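Local coordinates for protein activated BY transcription factor SSRB (Salmonella enterica, PDB 2WNW) that is of unknown precise function but belongs to glycosyl hydrolase family 30, with a TIM-barrel and a beta-sandwich domain, at residues T214-V218 / A257-I262; I175-L179 / R224-M230. All blocks are in the same frame, centred on the assembly; numbering follows the deposited sequence.

How the contacts relate
Both contacts lie in the helical layer of the TIM barrel and share helix 210-227. Contact 1 uses residues 214-218, near its start, against the short helix 256-261. Contact 2 uses its C-terminal end, 224-227, and the turn beyond, against helix 167-183. Helix 210-227 follows barrel strand 190-192 and leads to strand 234-239. It packs against one helix before it in the chain and one after it. The contact centres are about 16 Å apart, and the nearest atoms of the two are about 6 Å apart, so they do not touch. The centres lie about 23 Å (contact 1) and about 24 Å (contact 2) from the centre of the chain, on the same side of it.

Contact 1: T214-V218 / A257-I262; sequences TAFAV and ANYKGI
This is a helix-helix contact in the outer layer of the TIM barrel. It joins helix 210-227, which precedes strand 234-239, to the short helix 256-261, which precedes strand 264-268. The two short axes approach to 9.8 Å and cross at 54°. Residues 214-218 are helical, with a wider pi-type turn at 216-218. Residues 257-261 are helical too, and Ile262 leaves the helix with phi/psi of -114/130.

Val218 has the most surface buried here. Val218 CA is 5.7 Å from Gly261 CA, the closest point of the register. With chi1 t, Val218 CG2 lies 3.6 Å from Asn258 OD1, 4.1 Å from Ile262 CG1 and 4.3 Å from Gly261 CA. A CB on residue 261 would sit too close to this methyl, so the bare glycine makes room for it. Val218 CG1 is 4.4 Å from Ala257 CB.

Near the start of 214-218, Thr214 OG1 (chi1 p) lies 3.4 Å from Asn258 ND2 (chi1 m). Their polar ends are also held elsewhere: Asn258 ND2 hydrogen-bonds to the carbonyl of Ala252, and Thr214 OG1 hydrogen-bonds to that of Val210. On the barrel side, Ala217 touches Ile235 and Ile262 touches Ile237, both of strand 234-239. Ile262 (chi1 m, chi2 t) closes the apolar patch, with its CD1 3.8 Å from Thr214 CG2.

Contact 2: I175-L179 / R224-M230; sequences INYLL and RLARQGM
This is an apolar contact between consecutive helices of the TIM-barrel outer layer. Helix 167-183 packs against the C-terminal end of helix 210-227 and the turn after it. Residues 175-179 are helical. The other helix ends in a Schellman motif: Gly229 has phi/psi of 76/24, Gly229 N hydrogen-bonds to Ala226 O (2.8 Å) and Met230 N hydrogen-bonds to Leu225 O (2.7 Å). This turn brings Met230 back toward helix 167-183.

The nearest CA atoms are those of Ile175 and Leu225, at 7.2 Å. Ile175 (chi1 m, chi2 m) puts CD1 3.8 Å from Leu225 CD2 and CG2 3.8 Å from Gln228 CG. Leu178 CD1 lies 3.7 Å from Leu225 CD2 and 3.8 Å from Met230 SD. Met230 (m, t, t) extends so that its CE is 3.8 Å from Leu179 CD2.

Arg224 adds a salt bridge to Asp172 of helix 167-183. Leu178 also touches Val188 and Met233, in the loops leading to barrel strands 190-192 and 234-239.

Contact 1: T214-V218 / A257-I262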
loop_
_atom_site.group_PDB
_atom_site.type_symbol
_atom_site.label_atom_id
_atom_site.label_comp_id
_atom_site.label_asym_id
_atom_site.label_seq_id
_atom_site.Cartn_x
_atom_site.Cartn_y
_atom_site.Cartn_z
ATOM N N THR A 214 26.077 10.909 9.615
ATOM C CA THR A 214 26.724 10.263 8.485
ATOM C C THR A 214 28.240 10.441 8.523
ATOM O O THR A 214 28.977 9.540 8.139
ATOM C CB THR A 214 26.164 10.773 7.130
ATOM O OG1 THR A 214 26.280 12.199 7.059
ATOM C CG2 THR A 214 24.695 10.378 6.982
ATOM N N ALA A 215 28.709 11.593 8.993
ATOM C CA ALA A 215 30.152 11.814 9.076
ATOM C C ALA A 215 30.751 10.832 10.081
ATOM O O ALA A 215 31.835 10.288 9.864
ATOM C CB ALA A 215 30.451 13.253 9.503
ATOM N N PHE A 216 30.039 10.592 11.178
ATOM C CA PHE A 216 30.535 9.672 12.191
ATOM C C PHE A 216 30.635 8.266 11.619
ATOM O O PHE A 216 31.595 7.546 11.878
ATOM C CB PHE A 216 29.616 9.657 13.416
ATOM C CG PHE A 216 30.174 8.876 14.573
ATOM C CD1 PHE A 216 31.192 9.406 15.360
ATOM C CD2 PHE A 216 29.715 7.594 14.848
ATOM C CE1 PHE A 216 31.747 8.664 16.406
ATOM C CE2 PHE A 216 30.265 6.847 15.888
ATOM C CZ PHE A 216 31.283 7.383 16.667
ATOM N N ALA A 217 29.639 7.876 10.829
ATOM C CA ALA A 217 29.630 6.545 10.233
ATOM C C ALA A 217 30.723 6.362 9.180
ATOM O O ALA A 217 31.484 5.395 9.216
ATOM C CB ALA A 217 28.262 6.267 9.604
ATOM N N VAL A 218 30.802 7.307 8.252
ATOM C CA VAL A 218 31.754 7.225 7.151
ATOM C C VAL A 218 33.176 7.701 7.431
ATOM O O VAL A 218 34.138 7.078 6.981
ATOM C CB VAL A 218 31.200 7.984 5.922
ATOM C CG1 VAL A 218 32.201 7.943 4.777
ATOM C CG2 VAL A 218 29.873 7.366 5.501
ATOM N N ALA A 257 29.809 9.702 -0.843
ATOM C CA ALA A 257 30.575 9.004 0.185
ATOM C C ALA A 257 29.652 8.283 1.165
ATOM O O ALA A 257 29.950 7.171 1.610
ATOM C CB ALA A 257 31.469 9.986 0.931
ATOM N N ASN A 258 28.532 8.919 1.497
ATOM C CA ASN A 258 27.573 8.322 2.417
ATOM C C ASN A 258 26.895 7.131 1.762
ATOM O O ASN A 258 26.703 6.091 2.389
ATOM C CB ASN A 258 26.516 9.341 2.835
ATOM C CG ASN A 258 27.092 10.461 3.665
ATOM O OD1 ASN A 258 28.158 10.317 4.266
ATOM N ND2 ASN A 258 26.382 11.583 3.721
ATOM N N TYR A 259 26.538 7.286 0.493
ATOM C CA TYR A 259 25.886 6.209 -0.232
ATOM C C TYR A 259 26.769 4.966 -0.222
ATOM O O TYR A 259 26.289 3.855 -0.003
ATOM C CB TYR A 259 25.608 6.622 -1.680
ATOM C CG TYR A 259 24.839 5.567 -2.438
ATOM C CD1 TYR A 259 23.449 5.497 -2.355
ATOM C CD2 TYR A 259 25.506 4.587 -3.169
ATOM C CE1 TYR A 259 22.741 4.471 -2.981
ATOM C CE2 TYR A 259 24.811 3.557 -3.795
ATOM C CZ TYR A 259 23.429 3.504 -3.696
ATOM O OH TYR A 259 22.745 2.474 -4.301
ATOM N N LYS A 260 28.064 5.159 -0.446
ATOM C CA LYS A 260 29.003 4.044 -0.471
ATOM C C LYS A 260 29.304 3.429 0.893
ATOM O O LYS A 260 29.532 2.224 0.994
ATOM C CB LYS A 260 30.324 4.475 -1.118
ATOM C CG LYS A 260 30.219 4.779 -2.601
ATOM C CD LYS A 260 31.579 5.132 -3.190
ATOM C CE LYS A 260 31.488 5.342 -4.696
ATOM N NZ LYS A 260 32.815 5.667 -5.296
ATOM N N GLY A 261 29.292 4.244 1.943
ATOM C CA GLY A 261 29.625 3.722 3.258
ATOM C C GLY A 261 28.501 3.301 4.186
ATOM O O GLY A 261 28.760 2.696 5.225
ATOM N N ILE A 262 27.260 3.601 3.820
ATOM C CA ILE A 262 26.117 3.258 4.662
ATOM C C ILE A 262 25.223 2.221 3.978
ATOM O O ILE A 262 24.841 2.393 2.821
ATOM C CB ILE A 262 25.326 4.535 4.992
ATOM C CG1 ILE A 262 26.228 5.481 5.795
ATOM C CG2 ILE A 262 24.055 4.198 5.755
ATOM C CD1 ILE A 262 25.632 6.844 6.045
#

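Contact 2: I175-L179 / R224-M230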
loop_
_atom_site.group_PDB
_atom_site.type_symbol
_atom_site.label_atom_id
_atom_site.label_comp_id
_atom_site.label_asym_id
_atom_site.label_seq_id
_atom_site.Cartn_x
_atom_site.Cartn_y
_atom_site.Cartn_z
ATOM N N ILE A 175 34.769 0.544 18.969
ATOM C CA ILE A 175 35.617 -0.531 18.465
ATOM C C ILE A 175 35.993 -1.456 19.629
ATOM O O ILE A 175 35.955 -2.679 19.494
ATOM C CB ILE A 175 36.907 0.018 17.809
ATOM C CG1 ILE A 175 36.556 0.806 16.545
ATOM C CG2 ILE A 175 37.852 -1.133 17.471
ATOM C CD1 ILE A 175 35.928 -0.035 15.437
ATOM N N ASN A 176 36.345 -0.881 20.776
ATOM C CA ASN A 176 36.702 -1.714 21.922
ATOM C C ASN A 176 35.510 -2.527 22.413
ATOM O O ASN A 176 35.671 -3.635 22.929
ATOM C CB ASN A 176 37.283 -0.868 23.056
ATOM C CG ASN A 176 38.771 -0.634 22.886
ATOM O OD1 ASN A 176 39.201 0.415 22.410
ATOM N ND2 ASN A 176 39.567 -1.633 23.256
ATOM N N TYR A 177 34.315 -1.971 22.249
ATOM C CA TYR A 177 33.092 -2.670 22.619
ATOM C C TYR A 177 33.037 -3.926 21.742
ATOM O O TYR A 177 32.796 -5.032 22.229
ATOM C CB TYR A 177 31.878 -1.775 22.328
ATOM C CG TYR A 177 30.556 -2.513 22.233
ATOM C CD1 TYR A 177 29.799 -2.785 23.372
ATOM C CD2 TYR A 177 30.064 -2.938 20.997
ATOM C CE1 TYR A 177 28.581 -3.460 23.284
ATOM C CE2 TYR A 177 28.849 -3.615 20.898
ATOM C CZ TYR A 177 28.115 -3.870 22.043
ATOM O OH TYR A 177 26.912 -4.523 21.946
ATOM N N LEU A 178 33.278 -3.744 20.445
ATOM C CA LEU A 178 33.257 -4.859 19.502
ATOM C C LEU A 178 34.332 -5.901 19.819
ATOM O O LEU A 178 34.074 -7.102 19.749
ATOM C CB LEU A 178 33.434 -4.347 18.067
ATOM C CG LEU A 178 32.293 -3.502 17.485
ATOM C CD1 LEU A 178 32.689 -2.968 16.115
ATOM C CD2 LEU A 178 31.026 -4.346 17.384
ATOM N N LEU A 179 35.535 -5.445 20.163
ATOM C CA LEU A 179 36.622 -6.366 20.500
ATOM C C LEU A 179 36.294 -7.119 21.785
ATOM O O LEU A 179 36.535 -8.323 21.895
ATOM C CB LEU A 179 37.934 -5.598 20.669
ATOM C CG LEU A 179 38.441 -4.905 19.405
ATOM C CD1 LEU A 179 39.675 -4.088 19.725
ATOM C CD2 LEU A 179 38.742 -5.952 18.340
ATOM N N ARG A 224 38.081 2.853 10.976
ATOM C CA ARG A 224 38.485 2.039 12.115
ATOM C C ARG A 224 38.060 0.589 11.945
ATOM O O ARG A 224 38.837 -0.323 12.215
ATOM C CB ARG A 224 37.912 2.626 13.411
ATOM C CG ARG A 224 38.551 3.964 13.769
ATOM C CD ARG A 224 37.931 4.622 14.996
ATOM N NE ARG A 224 38.683 5.814 15.385
ATOM C CZ ARG A 224 38.734 6.941 14.679
ATOM N NH1 ARG A 224 38.065 7.052 13.538
ATOM N NH2 ARG A 224 39.479 7.954 15.100
ATOM N N LEU A 225 36.829 0.375 11.493
ATOM C CA LEU A 225 36.340 -0.983 11.280
ATOM C C LEU A 225 37.238 -1.685 10.269
ATOM O O LEU A 225 37.600 -2.846 10.444
ATOM C CB LEU A 225 34.897 -0.954 10.764
ATOM C CG LEU A 225 33.848 -0.497 11.784
ATOM C CD1 LEU A 225 32.539 -0.166 11.071
ATOM C CD2 LEU A 225 33.651 -1.588 12.824
ATOM N N ALA A 226 37.596 -0.969 9.210
ATOM C CA ALA A 226 38.454 -1.525 8.171
ATOM C C ALA A 226 39.807 -1.945 8.744
ATOM O O ALA A 226 40.291 -3.044 8.462
ATOM C CB ALA A 226 38.648 -0.502 7.058
ATOM N N ARG A 227 40.411 -1.079 9.553
ATOM C CA ARG A 227 41.710 -1.384 10.149
ATOM C C ARG A 227 41.660 -2.617 11.048
ATOM O O ARG A 227 42.674 -3.289 11.246
ATOM C CB ARG A 227 42.237 -0.179 10.944
ATOM C CG ARG A 227 42.644 1.005 10.071
ATOM C CD ARG A 227 43.543 1.973 10.829
ATOM N NE ARG A 227 42.827 2.730 11.849
ATOM C CZ ARG A 227 42.133 3.836 11.602
ATOM N NH1 ARG A 227 42.065 4.317 10.368
ATOM N NH2 ARG A 227 41.512 4.464 12.591
ATOM N N GLN A 228 40.482 -2.914 11.590
ATOM C CA GLN A 228 40.307 -4.074 12.457
ATOM C C GLN A 228 39.905 -5.295 11.638
ATOM O O GLN A 228 39.734 -6.386 12.177
ATOM C CB GLN A 228 39.231 -3.797 13.512
ATOM C CG GLN A 228 39.558 -2.643 14.439
ATOM C CD GLN A 228 40.684 -2.960 15.406
ATOM O OE1 GLN A 228 41.266 -2.060 16.004
ATOM N NE2 GLN A 228 40.987 -4.245 15.574
ATOM N N GLY A 229 39.759 -5.106 10.332
ATOM C CA GLY A 229 39.364 -6.211 9.475
ATOM C C GLY A 229 37.882 -6.512 9.615
ATOM O O GLY A 229 37.441 -7.633 9.357
ATOM N N MET A 230 37.116 -5.508 10.032
ATOM C CA MET A 230 35.672 -5.649 10.213
ATOM C C MET A 230 34.952 -4.930 9.073
ATOM O O MET A 230 33.935 -4.268 9.280
ATOM C CB MET A 230 35.252 -5.044 11.556
ATOM C CG MET A 230 35.984 -5.631 12.758
ATOM S SD MET A 230 35.526 -4.832 14.316
ATOM C CE MET A 230 36.183 -6.004 15.505
#